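Local coordinates for protein endoglucanase E-5 (Thermobifida fusca, PDB 2CKS) that hydrolyses internal beta-1,4-glucosidic linkages in cellulose, lichenin and cereal beta-D-glucans, acting here through its family 5 catalytic domain, at residues L218-E223 with L254-I260; G261-W265 with W299-L304; V13-Q17 with S222-P226. All blocks are in the same frame, centred on the assembly; numbering follows the deposited sequence. Where two conformers were deposited one is given.

Contact 1: L218-E223 with L254-I260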
# COMPACT_ATOMS: atom_id res chain seq x y z
N LEU A 218 -5.80 14.44 5.39
CA LEU A 218 -6.37 13.10 5.36
C LEU A 218 -7.85 13.12 5.77
O LEU A 218 -8.68 12.48 5.13
CB LEU A 218 -5.57 12.17 6.27
CG LEU A 218 -6.04 10.72 6.36
CD1 LEU A 218 -6.10 10.07 4.99
CD2 LEU A 218 -5.12 9.96 7.28
N ARG A 219 -8.17 13.87 6.82
CA ARG A 219 -9.56 14.07 7.23
C ARG A 219 -10.39 14.69 6.10
O ARG A 219 -11.48 14.22 5.78
CB ARG A 219 -9.62 14.99 8.46
CG ARG A 219 -10.19 14.35 9.70
CD ARG A 219 -10.47 15.31 10.85
NE ARG A 219 -9.46 15.24 11.92
CZ ARG A 219 -8.48 16.11 12.12
NH1 ARG A 219 -8.33 17.16 11.33
NH2 ARG A 219 -7.63 15.94 13.12
N GLU A 220 -9.84 15.74 5.50
CA GLU A 220 -10.49 16.44 4.40
C GLU A 220 -10.77 15.50 3.22
O GLU A 220 -11.87 15.47 2.68
CB GLU A 220 -9.62 17.61 3.95
CG GLU A 220 -10.23 18.46 2.85
CD GLU A 220 -9.30 19.56 2.36
OE1 GLU A 220 -8.14 19.65 2.83
OE2 GLU A 220 -9.75 20.34 1.49
N ALA A 221 -9.77 14.72 2.84
CA ALA A 221 -9.89 13.84 1.69
C ALA A 221 -10.97 12.80 1.92
O ALA A 221 -11.73 12.47 1.01
CB ALA A 221 -8.56 13.15 1.43
N SER A 222 -11.05 12.29 3.15
CA SER A 222 -11.97 11.20 3.46
C SER A 222 -13.43 11.65 3.37
O SER A 222 -14.32 10.81 3.24
CB SER A 222 -11.64 10.60 4.83
OG SER A 222 -12.01 11.47 5.88
N GLU A 223 -13.69 12.96 3.43
CA GLU A 223 -15.03 13.50 3.14
C GLU A 223 -15.43 13.40 1.67
O GLU A 223 -16.62 13.37 1.36
CB GLU A 223 -15.13 14.99 3.50
CG GLU A 223 -14.80 15.35 4.93
CD GLU A 223 -15.78 14.79 5.94
OE1 GLU A 223 -16.99 14.62 5.63
OE2 GLU A 223 -15.34 14.54 7.08
N LEU A 254 -7.81 8.52 13.83
CA LEU A 254 -8.56 9.11 12.73
C LEU A 254 -8.92 8.04 11.71
O LEU A 254 -10.06 7.94 11.27
CB LEU A 254 -7.77 10.23 12.07
CG LEU A 254 -8.52 11.08 11.02
CD1 LEU A 254 -8.31 10.54 9.61
CD2 LEU A 254 -10.02 11.21 11.34
N MET A 255 -7.95 7.21 11.36
CA MET A 255 -8.18 6.17 10.37
C MET A 255 -9.22 5.16 10.87
O MET A 255 -10.04 4.70 10.10
CB MET A 255 -6.86 5.51 9.96
CG MET A 255 -5.95 6.46 9.19
SD MET A 255 -4.50 5.66 8.49
CE MET A 255 -3.54 5.27 9.93
N ALA A 256 -9.20 4.83 12.16
CA ALA A 256 -10.20 3.92 12.72
C ALA A 256 -11.61 4.52 12.67
O ALA A 256 -12.58 3.85 12.31
CB ALA A 256 -9.82 3.56 14.15
N GLU A 257 -11.71 5.80 13.02
CA GLU A 257 -12.98 6.54 12.99
C GLU A 257 -13.58 6.57 11.58
O GLU A 257 -14.78 6.40 11.41
CB GLU A 257 -12.72 7.95 13.53
CG GLU A 257 -13.83 8.99 13.40
CD GLU A 257 -13.32 10.38 13.72
OE1 GLU A 257 -13.13 10.68 14.92
OE2 GLU A 257 -13.07 11.17 12.79
N ARG A 258 -12.73 6.75 10.58
CA ARG A 258 -13.16 6.92 9.19
C ARG A 258 -13.06 5.63 8.38
O ARG A 258 -13.35 5.62 7.18
CB ARG A 258 -12.33 8.01 8.53
CG ARG A 258 -12.39 9.35 9.24
CD ARG A 258 -13.72 10.02 9.11
NE ARG A 258 -13.75 11.30 9.81
CZ ARG A 258 -13.61 12.48 9.22
NH1 ARG A 258 -13.44 12.58 7.91
NH2 ARG A 258 -13.66 13.58 9.96
N LYS A 259 -12.65 4.55 9.05
CA LYS A 259 -12.43 3.24 8.44
C LYS A 259 -11.52 3.32 7.21
O LYS A 259 -11.76 2.68 6.19
CB LYS A 259 -13.76 2.55 8.15
CG LYS A 259 -14.58 2.31 9.43
CD LYS A 259 -15.44 1.06 9.36
CE LYS A 259 -15.86 0.55 10.74
NZ LYS A 259 -14.90 -0.45 11.32
N ILE A 260 -10.45 4.10 7.36
CA ILE A 260 -9.41 4.22 6.34
C ILE A 260 -8.39 3.11 6.54
O ILE A 260 -7.73 3.04 7.58
CB ILE A 260 -8.73 5.58 6.44
CG1 ILE A 260 -9.73 6.70 6.12
CG2 ILE A 260 -7.53 5.65 5.49
CD1 ILE A 260 -9.27 8.07 6.57
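R258 NH1 meets three oxygens of helix 212-224. Helices 212-224 and 245-258 run side by side on the outside of the TIM barrel, nearly parallel, with local axes 11.0 Å apart. NH1 lies 2.9 Å from E223 OE2, a salt bridge in which the carboxylate and guanidinium planes stand 77° apart. It also lies 2.7 Å from S222 OG, which comes in at the guanidinium edge, but the N-H is bent well off line and this bond is weak. R219 O is a third, weak acceptor. The S222 hydroxyl donates to that same carbonyl, which fixes the rotation of the hydroxyl. The R258 chain bends at chi2 (-70°), and its NE meets E257 OE2 at 3.1 Å, extending the salt-bridge network. R219 CG covers one face of the same guanidinium, while the head group of R219 turns to N216. Deeper in, the contact is apolar. L218 and L254 lie alongside, pointing opposite ways, with L218 CG and CD2 against L254 CD1. L218 CD2 reaches M255 CG, and both side chains lean on the barrel strands. Beyond the Schellman motif at K259, I260 CD1 closes the inner side, 4.1 Å from L218 CD1 and 3.9 Å from S222 CB.

Contact 2: G261-W265 with W299-L304; sequences GWTKW and WVRSKL
W262 lays the far end of its indole against V300 and L304. This is beta-strand-on-helix packing in the (beta/alpha)8 TIM barrel: strand 262-265 is the last of the eight parallel strands, and the C-terminal helix 295-304 packs on its outer side. The two run nearly antiparallel, at 162°. W262 CZ3 is 3.7 Å from V300 CG2, and W262 CH2 is 3.6 Å from L304 CD2; both methyls approach the ring obliquely. K303 CB lies at the ring edge, near its plane. The indole also packs on I252 and M255 of helix 245-258, and F232 meets it edge-to-face. Two residues on, K264 uses its aliphatic chain as an apolar surface. The chain is extended as far as CE, and CD sits 3.6 Å from V300 CB. The turn comes at the CD-CE bond (chi4 -57°), and NZ returns to its own strand to bond W265 O at 3.0 Å. NZ approaches from above that carbonyl plane. The aliphatic part of K303 lies over one face of the W299 indole. K303 NZ and W299 NE1 share D249 OD1, which links this helix to helix 245-258. The W299 ring turns its edge to the strand, with CZ3 4.3 Å from K264 CD.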
# COMPACT_ATOMS: atom_id res chain seq x y z
N GLY A 261 -8.25 2.24 5.54
CA GLY A 261 -7.31 1.14 5.62
C GLY A 261 -5.88 1.63 5.53
O GLY A 261 -5.61 2.73 5.04
N TRP A 262 -4.95 0.82 6.04
CA TRP A 262 -3.54 1.14 5.99
C TRP A 262 -2.62 -0.07 5.96
O TRP A 262 -2.96 -1.15 6.44
CB TRP A 262 -3.15 2.03 7.18
CG TRP A 262 -3.56 1.61 8.59
CD1 TRP A 262 -4.60 2.12 9.32
CD2 TRP A 262 -2.88 0.69 9.48
NE1 TRP A 262 -4.63 1.58 10.58
CE2 TRP A 262 -3.58 0.70 10.71
CE3 TRP A 262 -1.78 -0.16 9.34
CZ2 TRP A 262 -3.21 -0.10 11.79
CZ3 TRP A 262 -1.40 -0.94 10.44
CH2 TRP A 262 -2.12 -0.90 11.64
N THR A 263 -1.45 0.15 5.38
CA THR A 263 -0.35 -0.80 5.41
C THR A 263 0.92 -0.05 5.81
O THR A 263 1.35 0.85 5.09
CB THR A 263 -0.16 -1.51 4.03
OG1 THR A 263 -0.27 -0.57 2.94
CG2 THR A 263 -1.24 -2.52 3.78
N LYS A 264 1.52 -0.44 6.93
CA LYS A 264 2.68 0.26 7.45
C LYS A 264 3.95 -0.15 6.72
O LYS A 264 4.14 -1.32 6.38
CB LYS A 264 2.85 0.00 8.95
CG LYS A 264 4.09 0.68 9.54
CD LYS A 264 4.17 0.58 11.04
CE LYS A 264 5.27 1.48 11.56
NZ LYS A 264 6.59 1.17 10.95
N TRP A 265 4.82 0.83 6.50
CA TRP A 265 6.15 0.61 5.95
C TRP A 265 7.07 0.33 7.14
O TRP A 265 7.20 1.19 8.01
CB TRP A 265 6.58 1.91 5.27
CG TRP A 265 7.82 1.86 4.44
CD1 TRP A 265 9.00 2.47 4.73
CD2 TRP A 265 7.98 1.26 3.14
NE1 TRP A 265 9.90 2.24 3.72
CE2 TRP A 265 9.30 1.51 2.73
CE3 TRP A 265 7.15 0.51 2.30
CZ2 TRP A 265 9.81 1.05 1.52
CZ3 TRP A 265 7.65 0.05 1.10
CH2 TRP A 265 8.97 0.33 0.72
N TRP A 299 4.89 -1.67 18.21
CA TRP A 299 3.78 -0.73 18.18
C TRP A 299 2.74 -1.18 17.16
O TRP A 299 1.57 -1.27 17.48
CB TRP A 299 4.29 0.68 17.88
CG TRP A 299 3.25 1.72 17.73
CD1 TRP A 299 2.70 2.47 18.72
CD2 TRP A 299 2.64 2.15 16.51
NE1 TRP A 299 1.77 3.34 18.20
CE2 TRP A 299 1.73 3.17 16.84
CE3 TRP A 299 2.79 1.78 15.17
CZ2 TRP A 299 0.96 3.82 15.87
CZ3 TRP A 299 2.02 2.43 14.21
CH2 TRP A 299 1.11 3.43 14.57
N VAL A 300 3.17 -1.48 15.94
CA VAL A 300 2.21 -1.85 14.90
C VAL A 300 1.59 -3.23 15.13
O VAL A 300 0.41 -3.44 14.86
CB VAL A 300 2.77 -1.70 13.46
CG1 VAL A 300 3.77 -2.81 13.12
CG2 VAL A 300 1.66 -1.71 12.45
N ARG A 301 2.39 -4.17 15.63
CA ARG A 301 1.90 -5.51 15.92
C ARG A 301 0.79 -5.42 16.96
O ARG A 301 -0.23 -6.10 16.84
CB ARG A 301 3.04 -6.41 16.41
CG ARG A 301 2.65 -7.86 16.59
CD ARG A 301 3.84 -8.76 16.86
NE ARG A 301 3.45 -10.11 17.28
CZ ARG A 301 3.02 -10.44 18.50
NH1 ARG A 301 2.90 -9.53 19.46
NH2 ARG A 301 2.69 -11.71 18.75
N SER A 302 0.98 -4.56 17.95
CA SER A 302 -0.02 -4.37 19.00
C SER A 302 -1.30 -3.76 18.44
O SER A 302 -2.38 -4.16 18.84
CB SER A 302 0.56 -3.53 20.12
OG SER A 302 1.48 -4.31 20.86
N LYS A 303 -1.17 -2.82 17.50
CA LYS A 303 -2.35 -2.24 16.86
C LYS A 303 -3.11 -3.31 16.10
O LYS A 303 -4.33 -3.38 16.19
CB LYS A 303 -1.99 -1.11 15.88
CG LYS A 303 -1.32 0.10 16.48
CD LYS A 303 -2.14 0.76 17.58
CE LYS A 303 -1.58 2.14 17.89
NZ LYS A 303 -1.67 2.52 19.31
N LEU A 304 -2.39 -4.15 15.36
CA LEU A 304 -3.02 -5.12 14.47
C LEU A 304 -3.72 -6.23 15.25
O LEU A 304 -4.70 -6.80 14.78
CB LEU A 304 -1.99 -5.71 13.52
CG LEU A 304 -1.47 -4.78 12.42
CD1 LEU A 304 -0.30 -5.43 11.70
CD2 LEU A 304 -2.58 -4.43 11.43

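Contact 3: V13-Q17 with S222-P226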
# COMPACT_ATOMS: atom_id res chain seq x y z
N VAL A 13 -15.64 -0.37 -3.46
CA VAL A 13 -15.95 0.96 -2.98
C VAL A 13 -17.47 1.12 -2.90
O VAL A 13 -18.20 0.70 -3.80
CB VAL A 13 -15.35 2.03 -3.88
CG1 VAL A 13 -15.91 3.41 -3.54
CG2 VAL A 13 -13.84 2.02 -3.76
N CYS A 14 -17.90 1.70 -1.79
CA CYS A 14 -19.28 2.12 -1.54
C CYS A 14 -19.24 3.59 -1.15
O CYS A 14 -18.71 3.94 -0.09
CB CYS A 14 -19.86 1.33 -0.37
SG CYS A 14 -18.83 1.38 1.13
N GLY A 15 -19.79 4.46 -1.99
CA GLY A 15 -19.77 5.87 -1.68
C GLY A 15 -18.32 6.32 -1.56
O GLY A 15 -17.57 6.23 -2.53
N THR A 16 -17.93 6.79 -0.38
CA THR A 16 -16.56 7.27 -0.13
C THR A 16 -15.71 6.32 0.70
O THR A 16 -14.68 6.73 1.20
CB THR A 16 -16.60 8.63 0.60
OG1 THR A 16 -17.25 8.47 1.87
CG2 THR A 16 -17.45 9.63 -0.15
N GLN A 17 -16.13 5.07 0.86
CA GLN A 17 -15.40 4.12 1.69
C GLN A 17 -15.19 2.81 0.96
O GLN A 17 -15.83 2.57 -0.04
CB GLN A 17 -16.18 3.86 2.98
CG GLN A 17 -16.40 5.12 3.79
CD GLN A 17 -17.11 4.87 5.08
OE1 GLN A 17 -18.29 4.52 5.09
NE2 GLN A 17 -16.40 5.03 6.19
N SER A 222 -11.05 12.29 3.15
CA SER A 222 -11.97 11.20 3.46
C SER A 222 -13.43 11.65 3.37
O SER A 222 -14.32 10.81 3.24
CB SER A 222 -11.64 10.60 4.83
OG SER A 222 -12.01 11.47 5.88
N GLU A 223 -13.69 12.96 3.43
CA GLU A 223 -15.03 13.50 3.14
C GLU A 223 -15.43 13.40 1.67
O GLU A 223 -16.62 13.37 1.36
CB GLU A 223 -15.13 14.99 3.50
CG GLU A 223 -14.80 15.35 4.93
CD GLU A 223 -15.78 14.79 5.94
OE1 GLU A 223 -16.99 14.62 5.63
OE2 GLU A 223 -15.34 14.54 7.08
N LEU A 224 -14.44 13.38 0.77
CA LEU A 224 -14.65 13.59 -0.66
C LEU A 224 -14.55 12.34 -1.53
O LEU A 224 -15.18 12.25 -2.57
CB LEU A 224 -13.64 14.62 -1.19
CG LEU A 224 -13.51 15.93 -0.40
CD1 LEU A 224 -12.25 16.69 -0.77
CD2 LEU A 224 -14.73 16.79 -0.63
N PHE A 225 -13.70 11.40 -1.12
CA PHE A 225 -13.42 10.21 -1.93
C PHE A 225 -12.75 9.15 -1.05
O PHE A 225 -12.32 9.46 0.05
CB PHE A 225 -12.54 10.55 -3.13
CG PHE A 225 -11.36 11.43 -2.81
CD1 PHE A 225 -10.22 10.91 -2.21
CD2 PHE A 225 -11.38 12.79 -3.13
CE1 PHE A 225 -9.13 11.73 -1.93
CE2 PHE A 225 -10.31 13.61 -2.84
CZ PHE A 225 -9.17 13.07 -2.25
N PRO A 226 -12.69 7.90 -1.51
CA PRO A 226 -12.06 6.84 -0.71
C PRO A 226 -10.56 6.98 -0.69
O PRO A 226 -9.96 7.22 -1.74
CB PRO A 226 -12.49 5.55 -1.43
CG PRO A 226 -13.56 5.97 -2.39
CD PRO A 226 -13.20 7.37 -2.79
O HOH W 1 -14.37 8.15 3.41
O HOH W 2 -17.10 10.30 3.74
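V13 and P226 cross at about a right angle, with V13 CG1 3.7 Å from P226 CG. V13 belongs to the N-terminal beta hairpin, strands 12-14 and 17-19. P226 lies between the end of helix 212-224 and the start of strand 227-233. The hairpin therefore packs at the N-terminal end of the TIM barrel strands, where M200 of the neighbouring strand 199-206 touches both V13 and P226. The CG1 branch of V13 stands anti to the backbone N (chi1 169°), and this brings it to the proline ring. A type II' turn from C14 to Q17 forms the hairpin tip. G15 takes the positive phi this turn needs, and the disulfide from C14 to C19 ties the two strands together.

T16 follows G15 and lies beside the end of the helix. Its backbone O lies 3.2 Å from P226 CA, a CA-H...O contact with an angle of 130° at the hydrogen. Its two branches meet different groups. CG2 faces the backbone of E223 and L224, lying 4.1 Å from E223 O. OG1, on the other branch, faces S222 O across 4.0 Å, and water 2 bridges them. That water is 2.6 Å from T16 OG1 and donates to S222 O. Water 1 makes a second bridge, set to donate to T16 O and S222 O, although other acceptors compete for its protons. S222 O near the helix end is thus approached by two waters. F225 points its CB away from the hairpin, and its ring meets Y201 edge-to-face. The bridge through water 1 is short on both sides: 2.6 Å to T16 O and 2.7 Å to S222 O.

In the fold
Contact 2 is the buried one. It is apolar across the interface and joins the last barrel strand to the C-terminal helix. Contacts 1 and 3 lie farther out and are partly buried. They share S222 and E223 at the end of helix 212-224, but use them differently. In contact 1 the side chains serve a charged network above an apolar floor. In contact 3 backbone oxygens, waters and a proline dominate. R258 O and Q17 NE2 probably form a hydrogen bond that joins these two contacts directly. Contacts 1 and 2 follow one another along the chain, and M255 CE packs on W262 CD1. Contacts 2 and 3 do not touch.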